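Local coordinates for peptidase M16 inactive domain family protein (Pseudomonas fluorescens, PDB 3GWB) that is of unknown function but belongs to the peptidase M16 family and may have metal-dependent hydrolase activity, at residues A[284-295]-A[326-337]. Numbering follows the deposited sequence.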
# COMPACT_ATOMS: atom_id res chain seq x y z
N ARG A 284 -1.99 -18.52 21.07
CA ARG A 284 -3.00 -18.79 22.09
C ARG A 284 -4.32 -18.11 21.73
O ARG A 284 -5.39 -18.73 21.74
CB ARG A 284 -2.50 -18.28 23.45
CG ARG A 284 -3.25 -18.82 24.67
CD ARG A 284 -3.06 -20.33 24.86
NE ARG A 284 -1.73 -20.74 25.34
CZ ARG A 284 -1.32 -20.66 26.60
NH1 ARG A 284 -2.12 -20.19 27.55
NH2 ARG A 284 -0.11 -21.10 26.93
N LEU A 285 -4.25 -16.82 21.39
CA LEU A 285 -5.44 -16.06 21.04
C LEU A 285 -6.15 -16.55 19.77
O LEU A 285 -7.36 -16.68 19.76
CB LEU A 285 -5.08 -14.57 20.90
CG LEU A 285 -4.80 -13.82 22.21
CD1 LEU A 285 -4.23 -12.46 21.90
CD2 LEU A 285 -6.09 -13.67 23.03
N MSE A 286 -5.40 -16.82 18.71
CA MSE A 286 -6.05 -17.30 17.48
C MSE A 286 -6.64 -18.69 17.67
O MSE A 286 -7.68 -19.02 17.11
CB MSE A 286 -5.06 -17.32 16.32
CG MSE A 286 -4.87 -15.96 15.67
SE MSE A 286 -6.33 -15.47 14.74
CE MSE A 286 -5.84 -16.03 13.13
N SER A 287 -5.97 -19.50 18.48
CA SER A 287 -6.44 -20.86 18.75
C SER A 287 -7.77 -20.86 19.51
O SER A 287 -8.72 -21.53 19.12
CB SER A 287 -5.39 -21.62 19.55
OG SER A 287 -5.90 -22.86 20.01
N GLU A 288 -7.83 -20.09 20.60
CA GLU A 288 -9.04 -20.02 21.42
C GLU A 288 -10.21 -19.27 20.80
O GLU A 288 -11.34 -19.76 20.82
CB GLU A 288 -8.71 -19.37 22.77
CG GLU A 288 -7.65 -20.10 23.59
CD GLU A 288 -8.05 -21.52 23.93
OE1 GLU A 288 -9.20 -21.73 24.39
OE2 GLU A 288 -7.22 -22.43 23.76
N VAL A 289 -9.95 -18.09 20.24
CA VAL A 289 -11.02 -17.28 19.67
C VAL A 289 -11.44 -17.67 18.25
O VAL A 289 -12.64 -17.70 17.94
CB VAL A 289 -10.64 -15.78 19.67
CG1 VAL A 289 -11.85 -14.95 19.26
CG2 VAL A 289 -10.15 -15.36 21.05
N ARG A 290 -10.47 -17.95 17.39
CA ARG A 290 -10.78 -18.33 16.01
C ARG A 290 -10.94 -19.84 15.83
O ARG A 290 -11.99 -20.32 15.44
CB ARG A 290 -9.69 -17.82 15.06
CG ARG A 290 -9.85 -18.32 13.64
CD ARG A 290 -8.72 -17.88 12.73
NE ARG A 290 -8.87 -18.44 11.39
CZ ARG A 290 -8.71 -19.73 11.09
NH1 ARG A 290 -8.38 -20.60 12.04
NH2 ARG A 290 -8.88 -20.15 9.85
N GLU A 291 -9.87 -20.57 16.12
CA GLU A 291 -9.85 -22.03 15.95
C GLU A 291 -10.96 -22.81 16.66
O GLU A 291 -11.74 -23.52 16.01
CB GLU A 291 -8.49 -22.56 16.40
CG GLU A 291 -8.34 -24.06 16.25
CD GLU A 291 -8.62 -24.51 14.84
OE1 GLU A 291 -7.95 -23.99 13.91
OE2 GLU A 291 -9.50 -25.38 14.66
N LYS A 292 -11.01 -22.70 17.98
CA LYS A 292 -12.01 -23.42 18.77
C LYS A 292 -13.41 -22.81 18.78
O LYS A 292 -14.41 -23.53 18.76
CB LYS A 292 -11.53 -23.56 20.22
CG LYS A 292 -10.21 -24.31 20.40
CD LYS A 292 -9.82 -24.38 21.88
CE LYS A 292 -8.52 -25.14 22.08
NZ LYS A 292 -8.10 -25.17 23.51
N ARG A 293 -13.49 -21.48 18.80
CA ARG A 293 -14.78 -20.80 18.87
C ARG A 293 -15.29 -20.15 17.58
O ARG A 293 -16.47 -19.81 17.49
CB ARG A 293 -14.72 -19.73 19.96
CG ARG A 293 -15.71 -19.91 21.09
CD ARG A 293 -15.19 -20.84 22.17
NE ARG A 293 -13.92 -20.36 22.71
CZ ARG A 293 -13.39 -20.78 23.86
NH1 ARG A 293 -14.01 -21.69 24.59
NH2 ARG A 293 -12.22 -20.31 24.25
N GLY A 294 -14.41 -19.94 16.61
CA GLY A 294 -14.82 -19.31 15.36
C GLY A 294 -15.45 -17.94 15.57
O GLY A 294 -16.41 -17.59 14.89
N LEU A 295 -14.91 -17.17 16.51
CA LEU A 295 -15.44 -15.84 16.82
C LEU A 295 -14.77 -14.67 16.10
O LEU A 295 -15.20 -13.52 16.25
CB LEU A 295 -15.36 -15.60 18.33
CG LEU A 295 -16.33 -16.43 19.17
CD1 LEU A 295 -15.88 -16.43 20.63
CD2 LEU A 295 -17.74 -15.86 19.02
N THR A 326 -16.94 -12.40 23.72
CA THR A 326 -15.60 -12.53 23.16
C THR A 326 -14.58 -11.73 23.96
O THR A 326 -13.45 -12.18 24.15
CB THR A 326 -15.58 -12.06 21.69
OG1 THR A 326 -16.56 -12.80 20.94
CG2 THR A 326 -14.21 -12.32 21.06
N LEU A 327 -14.98 -10.56 24.45
CA LEU A 327 -14.08 -9.72 25.24
C LEU A 327 -13.70 -10.42 26.54
O LEU A 327 -12.56 -10.33 26.99
CB LEU A 327 -14.74 -8.37 25.55
CG LEU A 327 -13.94 -7.43 26.45
CD1 LEU A 327 -12.63 -7.04 25.78
CD2 LEU A 327 -14.76 -6.18 26.76
N LYS A 328 -14.67 -11.10 27.16
CA LYS A 328 -14.42 -11.82 28.40
C LYS A 328 -13.45 -12.95 28.13
O LYS A 328 -12.53 -13.18 28.91
CB LYS A 328 -15.72 -12.42 28.95
CG LYS A 328 -16.83 -11.42 29.19
CD LYS A 328 -16.50 -10.46 30.32
CE LYS A 328 -17.67 -9.51 30.59
NZ LYS A 328 -18.93 -10.25 30.91
N LEU A 329 -13.67 -13.65 27.02
CA LEU A 329 -12.81 -14.76 26.62
C LEU A 329 -11.37 -14.31 26.44
O LEU A 329 -10.45 -14.92 26.99
CB LEU A 329 -13.32 -15.39 25.31
CG LEU A 329 -12.44 -16.44 24.62
CD1 LEU A 329 -12.28 -17.66 25.52
CD2 LEU A 329 -13.06 -16.84 23.28
N VAL A 330 -11.17 -13.25 25.67
CA VAL A 330 -9.82 -12.74 25.43
C VAL A 330 -9.15 -12.39 26.75
O VAL A 330 -7.98 -12.72 26.96
CB VAL A 330 -9.86 -11.48 24.53
CG1 VAL A 330 -8.49 -10.82 24.49
CG2 VAL A 330 -10.28 -11.87 23.12
N GLN A 331 -9.88 -11.72 27.63
CA GLN A 331 -9.33 -11.36 28.93
C GLN A 331 -8.94 -12.60 29.73
O GLN A 331 -7.88 -12.63 30.35
CB GLN A 331 -10.35 -10.53 29.73
CG GLN A 331 -10.58 -9.14 29.16
CD GLN A 331 -11.56 -8.33 29.98
OE1 GLN A 331 -12.73 -8.70 30.10
NE2 GLN A 331 -11.10 -7.23 30.56
N ASP A 332 -9.79 -13.63 29.71
CA ASP A 332 -9.51 -14.87 30.43
C ASP A 332 -8.30 -15.55 29.83
O ASP A 332 -7.44 -16.05 30.55
CB ASP A 332 -10.70 -15.83 30.37
CG ASP A 332 -11.97 -15.25 30.97
OD1 ASP A 332 -11.89 -14.70 32.10
OD2 ASP A 332 -13.04 -15.36 30.34
N VAL A 333 -8.22 -15.57 28.50
CA VAL A 333 -7.09 -16.18 27.83
C VAL A 333 -5.82 -15.43 28.21
O VAL A 333 -4.76 -16.03 28.41
CB VAL A 333 -7.25 -16.12 26.30
CG1 VAL A 333 -5.95 -16.52 25.62
CG2 VAL A 333 -8.38 -17.04 25.86
N PHE A 334 -5.92 -14.11 28.30
CA PHE A 334 -4.77 -13.29 28.66
C PHE A 334 -4.36 -13.57 30.10
O PHE A 334 -3.18 -13.76 30.40
CB PHE A 334 -5.12 -11.81 28.51
CG PHE A 334 -4.00 -10.89 28.88
CD1 PHE A 334 -2.81 -10.91 28.17
CD2 PHE A 334 -4.14 -9.99 29.93
CE1 PHE A 334 -1.77 -10.05 28.50
CE2 PHE A 334 -3.11 -9.12 30.27
CZ PHE A 334 -1.92 -9.15 29.55
N ALA A 335 -5.34 -13.57 31.00
CA ALA A 335 -5.07 -13.83 32.41
C ALA A 335 -4.41 -15.19 32.57
O ALA A 335 -3.41 -15.33 33.27
CB ALA A 335 -6.36 -13.77 33.21
N GLU A 336 -4.99 -16.19 31.91
CA GLU A 336 -4.50 -17.56 31.94
C GLU A 336 -3.07 -17.65 31.42
O GLU A 336 -2.26 -18.40 31.96
CB GLU A 336 -5.44 -18.45 31.12
CG GLU A 336 -4.90 -19.82 30.73
CD GLU A 336 -4.42 -20.64 31.90
OE1 GLU A 336 -5.13 -20.70 32.93
OE2 GLU A 336 -3.33 -21.25 31.79
N TYR A 337 -2.76 -16.89 30.38
CA TYR A 337 -1.40 -16.90 29.83
C TYR A 337 -0.38 -16.33 30.81
O TYR A 337 0.69 -16.91 31.00
CB TYR A 337 -1.35 -16.09 28.53
CG TYR A 337 -0.02 -16.22 27.81
CD1 TYR A 337 0.39 -17.43 27.27
CD2 TYR A 337 0.83 -15.12 27.68
CE1 TYR A 337 1.62 -17.56 26.61
CE2 TYR A 337 2.07 -15.23 27.02
CZ TYR A 337 2.45 -16.46 26.49
OH TYR A 337 3.67 -16.59 25.83
O HOH W 1 -4.44 -18.90 27.80
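Two neighbouring helices of the M16 inactive domain pack here in a near-antiparallel pair, helix 284-292 against segment 326-337 of helix 323-340, the axes of the two segments 10.3 Å apart at closest approach and at an angle of 149°. At one end Arg284 reaches across to Val333 and Tyr337. With CG anti to the backbone N (chi1 -164°) and the chain bent at chi2 and chi3, Arg284 CG lies 3.7 Å from Val333 CG1 while the guanidinium turns one face to the ring edge of Tyr337. Tyr337 CD1 stands 3.5 Å above the Arg284 guanidinium plane, offset toward its rim, and the two planes are 79° apart. NH1 also donates to a water, which in turn donates to Val333 O, and NH2 forms a salt bridge with Glu346. Replacing Arg284 by alanine is likely to leave Glu346 without this cationic partner, and the edge of Tyr337 without its cover. Next to it, Leu285 CD2 rests 4.0 Å from Val330 CG1, and one turn on, Val289 CG2 is 4.0 Å from Leu329 CD2. Both helices lie over the five-stranded mixed sheet of this domain; Leu285 and Val330 share Ile314 of strand 311-319 beneath them. Beyond the positive-phi Gly294, Leu295 CD1 packs 3.9 Å from Leu329 CD2 and against Thr326 OG1, which is hydrogen-bonded to Met322 O.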